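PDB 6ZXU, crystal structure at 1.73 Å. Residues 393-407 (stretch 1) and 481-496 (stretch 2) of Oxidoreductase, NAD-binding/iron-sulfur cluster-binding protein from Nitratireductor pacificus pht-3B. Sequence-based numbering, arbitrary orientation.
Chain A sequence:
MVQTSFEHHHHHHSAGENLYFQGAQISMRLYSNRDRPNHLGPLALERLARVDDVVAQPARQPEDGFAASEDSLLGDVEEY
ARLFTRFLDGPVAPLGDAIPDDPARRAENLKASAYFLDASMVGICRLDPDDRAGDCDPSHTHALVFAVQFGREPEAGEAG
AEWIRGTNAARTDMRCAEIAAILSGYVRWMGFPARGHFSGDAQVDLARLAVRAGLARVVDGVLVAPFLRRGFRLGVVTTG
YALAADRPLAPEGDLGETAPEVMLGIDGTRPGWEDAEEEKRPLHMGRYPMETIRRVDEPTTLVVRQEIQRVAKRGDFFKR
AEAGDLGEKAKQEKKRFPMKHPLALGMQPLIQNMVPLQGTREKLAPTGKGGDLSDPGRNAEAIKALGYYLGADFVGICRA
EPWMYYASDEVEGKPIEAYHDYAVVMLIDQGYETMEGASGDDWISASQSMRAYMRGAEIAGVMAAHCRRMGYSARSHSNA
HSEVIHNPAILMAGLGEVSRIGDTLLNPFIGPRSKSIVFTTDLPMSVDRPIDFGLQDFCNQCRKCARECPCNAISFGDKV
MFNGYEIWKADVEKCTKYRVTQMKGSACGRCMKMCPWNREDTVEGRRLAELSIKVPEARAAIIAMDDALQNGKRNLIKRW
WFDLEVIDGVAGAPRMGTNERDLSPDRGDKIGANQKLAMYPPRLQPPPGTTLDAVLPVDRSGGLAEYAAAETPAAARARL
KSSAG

Stretch 1 393-407: DFVGICRAEPWMYYA
Stretch 2, residues 481-496: HSEVIHNPAILMAGLG

A chain can join two distant segments by pairing backbones briefly and leaving the remaining contact to side chains. Residues 393-407 and 481-496 illustrate the principle, burying 858 Å² between them. The first stretch runs as a strand from Phe-394 to Arg-399, then through a 3-10 segment, Pro-402 to Met-404, into extended Tyr-405 and Tyr-406.

Walking along the second stretch, Ser-482 (chi1 m) accepts a hydrogen bond from His-486 within its own stretch, NE2 to OG 3.2 Å, while its carbonyl O lies 3.6 Å from CE2 of Tyr-406. At Glu-483 the backbone does the bonding: its O accepts from N of Tyr-406 at 3.0 Å, with CA of Tyr-405 3.4 Å from the same oxygen. Extended Val-484 (phi/psi -123/150) lies opposite Tyr-405 (-86/144), CA to CA 4.2 Å, in a single antiparallel beta bridge. Its other hydrogen bond runs from N of Ile-485 to O of Met-404, 2.8 Å; that oxygen also receives CA of Val-484 at 3.2 Å.

Two CH-pi contacts flank this bridge. Val-484 (m) lays CG1 over a face of the Tyr-405 ring, 3.9 Å from CG1 to its centroid, and Ile-485 (m, t) does likewise with CG1 over Tyr-406, also 3.9 Å to the centroid. Both tyrosines have chi1 m, with chi2 76° and -76°.

Asn-487 to Met-492 are helical. Pro-488 presents CB to CZ3 of Trp-403 at 3.5 Å and CG to CG of Met-404 at 4.0 Å. Trp-403 has chi1 p and chi2 -87°; its NE1 donates to OE1 of Glu-401, 3.0 Å, satisfying the indole's polar group beside an apolar contact. SG of Cys-398 (chi1 p) lies 4.0 Å from CB of Ala-489, an apolar contact. Ile-490 points away. Met-492 (m, m, chi3 149°) meets the outstretched Met-404 (m, t, t), CG to CE 3.7 Å, and its CB lies 3.8 Å from CB of Cys-398.

Ala-493 then packs against the strand, CB to N of Ile-397 3.8 Å. A CB on Gly-396 would lie only 2.9 Å from O of Ala-493, so the glycine permits this close approach. Gly-494, at phi/psi 66/41, leaves the helix in a Schellman motif: N of Gly-494 bonds O of Leu-491 at 3.2 Å, and N of Leu-495 bonds O of Ile-490 at 3.1 Å. This turn delivers Leu-495 (m, t) toward the strand, where CD1 lies 3.9 Å from N of Gly-396 and CD2 3.9 Å from CB of Phe-394.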

# COMPACT_ATOMS: atom_id res chain seq x y z
N ASP A 393 -4.52 6.45 -1.92
CA ASP A 393 -5.66 6.54 -1.02
C ASP A 393 -5.80 7.87 -0.25
O ASP A 393 -6.88 8.33 -0.04
CB ASP A 393 -5.67 5.35 -0.05
CG ASP A 393 -5.84 3.96 -0.85
OD1 ASP A 393 -6.83 3.86 -1.64
OD2 ASP A 393 -4.95 3.06 -0.82
N PHE A 394 -4.68 8.49 0.11
CA PHE A 394 -4.61 9.83 0.67
C PHE A 394 -3.43 10.57 0.10
O PHE A 394 -2.35 9.99 -0.09
CB PHE A 394 -4.45 9.78 2.19
CG PHE A 394 -5.61 9.17 2.93
CD1 PHE A 394 -5.75 7.80 3.02
CD2 PHE A 394 -6.62 9.95 3.43
CE1 PHE A 394 -6.85 7.22 3.64
CE2 PHE A 394 -7.72 9.37 4.05
CZ PHE A 394 -7.83 8.01 4.15
N VAL A 395 -3.57 11.85 -0.10
CA VAL A 395 -2.50 12.74 -0.49
C VAL A 395 -2.51 13.99 0.43
O VAL A 395 -3.56 14.56 0.70
CB VAL A 395 -2.59 13.26 -1.96
CG1 VAL A 395 -1.36 14.07 -2.33
CG2 VAL A 395 -2.76 12.14 -2.95
N GLY A 396 -1.35 14.29 0.99
CA GLY A 396 -1.15 15.50 1.77
C GLY A 396 0.19 16.11 1.43
O GLY A 396 1.08 15.46 0.96
N ILE A 397 0.37 17.36 1.80
CA ILE A 397 1.53 18.13 1.49
C ILE A 397 1.99 18.93 2.69
O ILE A 397 1.16 19.51 3.41
CB ILE A 397 1.21 19.15 0.32
CG1 ILE A 397 0.65 18.40 -0.89
CG2 ILE A 397 2.49 19.91 -0.05
CD1 ILE A 397 -0.01 19.26 -1.90
N CYS A 398 3.26 18.91 2.95
CA CYS A 398 3.90 19.68 4.04
C CYS A 398 5.22 20.25 3.58
O CYS A 398 5.77 19.86 2.56
CB CYS A 398 4.03 18.85 5.35
SG CYS A 398 5.21 17.49 5.31
N ARG A 399 5.77 21.21 4.34
CA ARG A 399 7.18 21.57 4.16
C ARG A 399 8.12 20.46 4.61
O ARG A 399 7.94 19.88 5.68
CB ARG A 399 7.49 22.84 4.98
CG ARG A 399 6.82 24.01 4.35
CD ARG A 399 7.41 25.38 4.73
NE ARG A 399 6.95 26.38 3.73
CZ ARG A 399 7.64 26.73 2.63
NH1 ARG A 399 8.85 26.24 2.38
NH2 ARG A 399 7.12 27.65 1.82
N ALA A 400 9.13 20.21 3.82
CA ALA A 400 10.18 19.23 4.13
C ALA A 400 11.21 19.89 5.01
O ALA A 400 12.18 20.48 4.52
CB ALA A 400 10.82 18.70 2.84
N GLU A 401 11.03 19.82 6.30
CA GLU A 401 11.90 20.48 7.21
C GLU A 401 13.21 19.75 7.34
O GLU A 401 13.30 18.56 7.09
CB GLU A 401 11.21 20.68 8.52
CG GLU A 401 9.89 21.40 8.36
CD GLU A 401 9.20 21.69 9.67
OE1 GLU A 401 9.89 22.18 10.60
OE2 GLU A 401 7.96 21.42 9.80
N PRO A 402 14.30 20.47 7.63
CA PRO A 402 15.62 19.82 7.57
C PRO A 402 15.75 18.66 8.50
O PRO A 402 16.41 17.65 8.16
CB PRO A 402 16.64 20.97 7.94
CG PRO A 402 15.87 22.19 7.51
CD PRO A 402 14.43 21.95 7.80
N TRP A 403 15.08 18.73 9.64
CA TRP A 403 15.23 17.65 10.60
C TRP A 403 14.48 16.36 10.13
O TRP A 403 14.57 15.36 10.84
CB TRP A 403 14.71 18.08 12.00
CG TRP A 403 13.36 18.71 11.98
CD1 TRP A 403 13.06 20.02 11.78
CD2 TRP A 403 12.11 18.06 12.15
NE1 TRP A 403 11.71 20.21 11.84
CE2 TRP A 403 11.12 19.00 12.04
CE3 TRP A 403 11.73 16.71 12.37
CZ2 TRP A 403 9.77 18.68 12.19
CZ3 TRP A 403 10.43 16.42 12.53
CH2 TRP A 403 9.46 17.40 12.44
N MET A 404 13.71 16.43 9.04
CA MET A 404 12.99 15.25 8.47
C MET A 404 13.93 14.42 7.53
O MET A 404 13.64 13.27 7.22
CB MET A 404 11.79 15.68 7.66
CG MET A 404 10.70 16.39 8.48
SD MET A 404 9.40 16.91 7.38
CE MET A 404 8.21 17.58 8.53
N TYR A 405 15.07 15.00 7.11
CA TYR A 405 16.07 14.29 6.35
C TYR A 405 17.00 13.56 7.28
O TYR A 405 17.35 14.06 8.35
CB TYR A 405 16.86 15.24 5.45
CG TYR A 405 16.08 15.92 4.34
CD1 TYR A 405 15.23 16.98 4.60
CD2 TYR A 405 16.24 15.53 3.04
CE1 TYR A 405 14.56 17.62 3.58
CE2 TYR A 405 15.58 16.17 2.00
CZ TYR A 405 14.77 17.21 2.25
OH TYR A 405 14.14 17.84 1.23
N TYR A 406 17.45 12.39 6.88
CA TYR A 406 18.52 11.71 7.58
C TYR A 406 19.81 12.54 7.57
O TYR A 406 20.02 13.39 6.71
CB TYR A 406 18.83 10.37 6.95
CG TYR A 406 17.77 9.30 7.10
CD1 TYR A 406 17.61 8.66 8.31
CD2 TYR A 406 17.00 8.90 6.01
CE1 TYR A 406 16.61 7.69 8.43
CE2 TYR A 406 16.04 7.95 6.12
CZ TYR A 406 15.85 7.35 7.32
OH TYR A 406 14.92 6.33 7.43
N ALA A 407 20.64 12.33 8.55
CA ALA A 407 21.91 13.10 8.66
C ALA A 407 22.95 12.72 7.61
O ALA A 407 23.65 13.58 7.06
CB ALA A 407 22.48 12.94 10.05
N HIS A 481 14.91 2.94 -0.90
CA HIS A 481 15.83 4.06 -0.76
C HIS A 481 15.11 5.32 -0.42
O HIS A 481 14.44 5.92 -1.27
CB HIS A 481 16.62 4.23 -2.06
CG HIS A 481 17.77 5.18 -1.93
ND1 HIS A 481 17.61 6.55 -1.83
CD2 HIS A 481 19.08 4.95 -1.84
CE1 HIS A 481 18.79 7.11 -1.71
NE2 HIS A 481 19.70 6.15 -1.71
N SER A 482 15.19 5.72 0.83
CA SER A 482 14.67 7.03 1.28
C SER A 482 15.79 7.84 1.86
O SER A 482 16.63 7.31 2.62
CB SER A 482 13.60 6.89 2.38
OG SER A 482 12.40 6.35 1.91
N GLU A 483 15.72 9.14 1.66
CA GLU A 483 16.56 10.07 2.40
C GLU A 483 15.81 10.89 3.48
O GLU A 483 16.39 11.74 4.11
CB GLU A 483 17.32 10.92 1.41
CG GLU A 483 18.36 10.02 0.76
CD GLU A 483 19.28 10.71 -0.27
OE1 GLU A 483 19.00 11.81 -0.75
OE2 GLU A 483 20.29 10.08 -0.62
N VAL A 484 14.48 10.66 3.63
CA VAL A 484 13.68 11.32 4.63
C VAL A 484 13.01 10.25 5.50
O VAL A 484 12.77 9.16 5.04
CB VAL A 484 12.61 12.25 4.07
CG1 VAL A 484 13.24 13.29 3.18
CG2 VAL A 484 11.52 11.53 3.31
N ILE A 485 12.77 10.60 6.76
CA ILE A 485 11.95 9.80 7.65
C ILE A 485 10.49 10.15 7.39
O ILE A 485 10.09 11.32 7.51
CB ILE A 485 12.33 10.04 9.07
CG1 ILE A 485 13.84 9.85 9.19
CG2 ILE A 485 11.54 9.13 9.99
CD1 ILE A 485 14.42 10.54 10.40
N HIS A 486 9.67 9.17 7.06
CA HIS A 486 8.32 9.46 6.64
C HIS A 486 7.44 9.94 7.76
O HIS A 486 6.61 10.80 7.55
CB HIS A 486 7.65 8.26 6.00
CG HIS A 486 8.27 7.83 4.70
ND1 HIS A 486 7.56 7.17 3.73
CD2 HIS A 486 9.51 7.98 4.22
CE1 HIS A 486 8.35 6.91 2.71
NE2 HIS A 486 9.55 7.34 3.00
N ASN A 487 7.61 9.40 8.94
CA ASN A 487 6.67 9.71 10.02
C ASN A 487 6.36 11.17 10.23
O ASN A 487 5.18 11.54 10.31
CB ASN A 487 7.14 9.07 11.32
CG ASN A 487 7.25 7.57 11.17
OD1 ASN A 487 7.97 7.09 10.29
ND2 ASN A 487 6.62 6.86 12.03
N PRO A 488 7.39 12.02 10.42
CA PRO A 488 7.05 13.43 10.74
C PRO A 488 6.37 14.14 9.58
O PRO A 488 5.54 15.00 9.80
CB PRO A 488 8.41 14.02 11.02
CG PRO A 488 9.40 13.17 10.45
CD PRO A 488 8.83 11.78 10.50
N ALA A 489 6.66 13.71 8.34
CA ALA A 489 5.91 14.19 7.19
C ALA A 489 4.47 13.75 7.17
O ALA A 489 3.58 14.55 6.89
CB ALA A 489 6.63 13.80 5.93
N ILE A 490 4.18 12.51 7.53
CA ILE A 490 2.79 12.05 7.68
C ILE A 490 2.07 12.92 8.73
O ILE A 490 0.94 13.34 8.52
CB ILE A 490 2.70 10.57 8.08
CG1 ILE A 490 3.32 9.70 6.98
CG2 ILE A 490 1.27 10.14 8.30
CD1 ILE A 490 3.65 8.30 7.52
N LEU A 491 2.76 13.22 9.84
CA LEU A 491 2.16 14.05 10.91
C LEU A 491 1.91 15.49 10.43
O LEU A 491 0.82 15.99 10.60
CB LEU A 491 3.05 14.08 12.08
CG LEU A 491 2.46 14.84 13.25
CD1 LEU A 491 1.33 14.08 13.94
CD2 LEU A 491 3.58 15.13 14.24
N MET A 492 2.92 16.11 9.87
CA MET A 492 2.82 17.53 9.41
C MET A 492 1.89 17.74 8.22
O MET A 492 1.25 18.76 8.11
CB MET A 492 4.16 18.12 9.09
CG MET A 492 5.08 18.35 10.30
SD MET A 492 4.20 19.23 11.65
CE MET A 492 5.18 18.39 12.90
N ALA A 493 1.75 16.73 7.37
CA ALA A 493 0.78 16.74 6.24
C ALA A 493 -0.62 16.45 6.64
O ALA A 493 -1.50 16.50 5.80
CB ALA A 493 1.26 15.78 5.15
N GLY A 494 -0.90 16.22 7.95
CA GLY A 494 -2.22 16.02 8.42
C GLY A 494 -2.86 14.74 7.89
O GLY A 494 -4.06 14.69 7.69
N LEU A 495 -2.08 13.66 7.85
CA LEU A 495 -2.64 12.33 7.42
C LEU A 495 -2.78 11.35 8.55
O LEU A 495 -3.47 10.37 8.37
CB LEU A 495 -1.82 11.75 6.28
CG LEU A 495 -1.79 12.54 4.98
CD1 LEU A 495 -0.86 11.91 4.03
CD2 LEU A 495 -3.13 12.76 4.39
N GLY A 496 -2.25 11.68 9.74
CA GLY A 496 -2.40 10.83 10.89
C GLY A 496 -2.02 11.54 12.15
O GLY A 496 -1.46 12.58 12.13